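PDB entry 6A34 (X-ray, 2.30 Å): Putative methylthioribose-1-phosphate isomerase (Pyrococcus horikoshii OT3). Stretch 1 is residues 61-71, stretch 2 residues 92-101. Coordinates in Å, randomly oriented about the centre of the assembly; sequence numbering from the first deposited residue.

Stretch 1, residues 61-71: AIGAAAGFGLA
Stretch 2 (92-101) AYEILKNTRP

The most telling feature of this contact is an absence: Gly69 has no side chain, and a methyl group built at its ideal CB position would point toward the other stretch and lie 3.0 Å from Leu96 CD1, a clash. The space is taken by the leucine instead, whose CD1 packs directly on the helix backbone, 3.9 Å from Gly69 C and 3.6 Å from Ala66 O. The rule is a knob of one helix resting on bare main chain of the other. Gly67 is a different case, since its missing CB would point away, with room for it.

To build the pair, make residues 61-71 one continuous helix, with phi between -56° and -75° and psi mostly -35° to -49°, relaxing to -19° at Phe68. The i to i+4 ladder is regular from Ala65 N to Ala61 O (3.0 Å) through Gly69 N to Ala65 O (2.9 Å). It then loosens: Leu70 N to Ala66 O is a weak bond of 3.4 Å, accompanied by weak i to i+3 bonds from Gly69 N to Ala66 O (3.1 Å) and Leu70 N to Gly67 O (3.2 Å). The ladder resumes with Ala71 N to Gly67 O at 3.2 Å. The second helix, 92-97, begins earlier in the chain and runs nearly antiparallel, at 158° between N-to-C directions, with the axes approaching to 9.9 Å. Its phi lies between -56° and -80° and its psi between -31° and -47°, with Leu96 N to Ala92 O at 3.1 Å and Lys97 N to Tyr93 O at 2.9 Å. Register is set by CA pairs: Leu70 CA to Ala92 CA 6.7 Å, Ala66 CA to Leu96 CA 6.1 Å, and Ile62 CA to Arg100 CA 9.5 Å, so the backbones are farther apart at the Ile62 pairing.

Leucines dominate the packing. Leu96 (chi1 -69°, m; chi2 161°, t) points its CA-to-CB bond toward the first helix. Leu70 (m, t) starts sideways, but its end comes nearer, placing CD2 3.8 Å from Leu96 CD1, 4.1 Å from Ala92 CB and 3.8 Å from Tyr93 N. No hydrogen bond crosses between the stretches; the contact buries 297 Å², both sides summed, and consists of van der Waals packing, with several methyl groups set against main-chain or guanidinium atoms.

Beyond Lys97 the chain leaves helical geometry at Asn98 (phi -96°, psi 45°). Thr99, chi1 44° (p), ties the turn back through a hydrogen bond from OG1 to Leu96 O, 2.8 Å. Arg100 (phi -129°, psi 85°; chi1 -84°, chi2 133°, chi3 96°, chi4 -178°) points its CA-to-CB bond toward the first helix and brings its guanidinium to Ile62 (m, t). Ile62 CD1 lies over one face of that group, 3.5 Å from Arg100 NH2, an apolar cover rather than a polar partner; high B-factors make this placement less certain. Arg100 NH2 is hydrogen-bonded elsewhere in the structure.

Tyr93 (chi1 163°, t; chi2 85°) leads its ring away from the first helix, where its OH accepts a hydrogen bond from Lys97 NZ at 2.9 Å; the lysine chain is extended, all t.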

# COMPACT_ATOMS: atom_id res chain seq x y z
N ALA A 61 -18.76 17.90 4.89
CA ALA A 61 -18.08 19.18 4.93
C ALA A 61 -18.34 19.95 3.63
O ALA A 61 -18.48 21.19 3.62
CB ALA A 61 -16.61 18.97 5.16
N ILE A 62 -18.45 19.21 2.52
CA ILE A 62 -18.75 19.77 1.21
C ILE A 62 -20.19 20.27 1.21
O ILE A 62 -20.50 21.27 0.56
CB ILE A 62 -18.53 18.72 0.10
CG1 ILE A 62 -17.03 18.49 -0.14
CG2 ILE A 62 -19.26 19.08 -1.18
CD1 ILE A 62 -16.74 17.12 -0.75
N GLY A 63 -21.09 19.50 1.83
CA GLY A 63 -22.48 19.88 1.96
C GLY A 63 -22.62 21.18 2.73
O GLY A 63 -23.26 22.11 2.29
N ALA A 64 -21.92 21.26 3.87
CA ALA A 64 -22.02 22.44 4.71
C ALA A 64 -21.45 23.66 3.96
O ALA A 64 -22.01 24.76 4.06
CB ALA A 64 -21.32 22.23 6.04
N ALA A 65 -20.34 23.45 3.23
CA ALA A 65 -19.71 24.53 2.50
C ALA A 65 -20.72 25.11 1.50
O ALA A 65 -20.85 26.32 1.40
CB ALA A 65 -18.45 24.09 1.81
N ALA A 66 -21.43 24.24 0.79
CA ALA A 66 -22.34 24.68 -0.25
C ALA A 66 -23.52 25.44 0.37
O ALA A 66 -24.00 26.41 -0.21
CB ALA A 66 -22.85 23.49 -1.01
N GLY A 67 -24.01 24.90 1.49
CA GLY A 67 -25.08 25.47 2.23
C GLY A 67 -24.69 26.85 2.74
O GLY A 67 -25.48 27.76 2.67
N PHE A 68 -23.46 26.98 3.25
CA PHE A 68 -22.97 28.28 3.72
C PHE A 68 -22.70 29.23 2.56
O PHE A 68 -22.58 30.41 2.79
CB PHE A 68 -21.71 28.11 4.56
CG PHE A 68 -22.00 27.57 5.94
CD1 PHE A 68 -23.11 28.00 6.64
CD2 PHE A 68 -21.15 26.66 6.53
CE1 PHE A 68 -23.36 27.53 7.91
CE2 PHE A 68 -21.42 26.18 7.80
CZ PHE A 68 -22.53 26.60 8.48
N GLY A 69 -22.57 28.71 1.34
CA GLY A 69 -22.47 29.53 0.14
C GLY A 69 -23.77 30.27 -0.15
O GLY A 69 -23.75 31.41 -0.64
N LEU A 70 -24.90 29.62 0.15
CA LEU A 70 -26.20 30.27 0.04
C LEU A 70 -26.44 31.26 1.19
O LEU A 70 -27.04 32.29 0.99
CB LEU A 70 -27.29 29.20 -0.02
CG LEU A 70 -27.21 28.32 -1.28
CD1 LEU A 70 -28.21 27.20 -1.20
CD2 LEU A 70 -27.44 29.16 -2.53
N ALA A 71 -26.01 30.90 2.40
CA ALA A 71 -26.07 31.81 3.54
C ALA A 71 -25.30 33.09 3.18
O ALA A 71 -25.83 34.19 3.33
CB ALA A 71 -25.48 31.16 4.77
N ALA A 92 -27.18 31.42 -7.62
CA ALA A 92 -26.20 30.98 -6.67
C ALA A 92 -26.35 29.47 -6.40
O ALA A 92 -25.36 28.76 -6.26
CB ALA A 92 -26.31 31.82 -5.42
N TYR A 93 -27.59 28.99 -6.32
CA TYR A 93 -27.89 27.57 -6.18
C TYR A 93 -27.24 26.76 -7.30
O TYR A 93 -26.61 25.75 -7.02
CB TYR A 93 -29.40 27.36 -6.16
CG TYR A 93 -29.86 25.94 -6.40
CD1 TYR A 93 -29.94 25.03 -5.37
CD2 TYR A 93 -30.21 25.51 -7.68
CE1 TYR A 93 -30.38 23.73 -5.58
CE2 TYR A 93 -30.62 24.20 -7.91
CZ TYR A 93 -30.71 23.31 -6.86
OH TYR A 93 -31.14 22.03 -7.07
N GLU A 94 -27.39 27.24 -8.53
CA GLU A 94 -26.87 26.59 -9.74
C GLU A 94 -25.33 26.60 -9.76
O GLU A 94 -24.73 25.60 -10.11
CB GLU A 94 -27.39 27.27 -11.01
CG GLU A 94 -28.81 26.88 -11.34
CD GLU A 94 -29.01 25.41 -11.68
OE1 GLU A 94 -29.93 24.79 -11.10
OE2 GLU A 94 -28.23 24.89 -12.52
N ILE A 95 -24.72 27.73 -9.43
CA ILE A 95 -23.27 27.81 -9.39
C ILE A 95 -22.71 26.75 -8.43
O ILE A 95 -21.73 26.06 -8.72
CB ILE A 95 -22.83 29.24 -9.04
CG1 ILE A 95 -23.08 30.20 -10.21
CG2 ILE A 95 -21.38 29.28 -8.59
CD1 ILE A 95 -22.71 31.67 -9.95
N LEU A 96 -23.36 26.57 -7.29
CA LEU A 96 -22.85 25.70 -6.26
C LEU A 96 -23.17 24.23 -6.58
O LEU A 96 -22.40 23.31 -6.21
CB LEU A 96 -23.45 26.16 -4.92
CG LEU A 96 -22.92 27.51 -4.43
CD1 LEU A 96 -23.84 28.12 -3.38
CD2 LEU A 96 -21.51 27.36 -3.90
N LYS A 97 -24.30 24.01 -7.26
CA LYS A 97 -24.75 22.68 -7.66
C LYS A 97 -23.70 22.04 -8.59
O LYS A 97 -23.37 20.87 -8.42
CB LYS A 97 -26.12 22.77 -8.33
CG LYS A 97 -26.85 21.44 -8.48
CD LYS A 97 -28.08 21.55 -9.35
CE LYS A 97 -29.02 20.39 -9.14
NZ LYS A 97 -30.41 20.73 -9.52
N ASN A 98 -23.17 22.85 -9.52
CA ASN A 98 -22.32 22.39 -10.64
C ASN A 98 -20.83 22.53 -10.29
O ASN A 98 -20.04 23.01 -11.08
CB ASN A 98 -22.68 23.16 -11.92
CG ASN A 98 -24.17 23.16 -12.21
OD1 ASN A 98 -24.76 24.20 -12.48
ND2 ASN A 98 -24.80 21.99 -12.15
N THR A 99 -20.46 22.11 -9.08
CA THR A 99 -19.06 22.06 -8.70
C THR A 99 -18.59 20.61 -8.83
O THR A 99 -17.69 20.30 -9.61
CB THR A 99 -18.85 22.64 -7.30
OG1 THR A 99 -19.87 22.13 -6.44
CG2 THR A 99 -18.86 24.16 -7.29
N ARG A 100 -19.25 19.73 -8.07
CA ARG A 100 -19.14 18.28 -8.16
C ARG A 100 -20.57 17.75 -8.26
O ARG A 100 -21.19 17.45 -7.24
CB ARG A 100 -18.37 17.72 -6.96
CG ARG A 100 -16.85 17.76 -7.12
CD ARG A 100 -16.10 18.31 -5.92
NE ARG A 100 -15.59 17.29 -5.01
CZ ARG A 100 -14.93 17.54 -3.87
NH1 ARG A 100 -14.22 16.57 -3.32
NH2 ARG A 100 -14.96 18.74 -3.30
N PRO A 101 -21.14 17.71 -9.49
CA PRO A 101 -22.49 17.18 -9.74
C PRO A 101 -22.88 15.77 -9.24
O PRO A 101 -24.04 15.38 -9.37
CB PRO A 101 -22.56 17.13 -11.28
CG PRO A 101 -21.66 18.26 -11.72
CD PRO A 101 -20.52 18.26 -10.72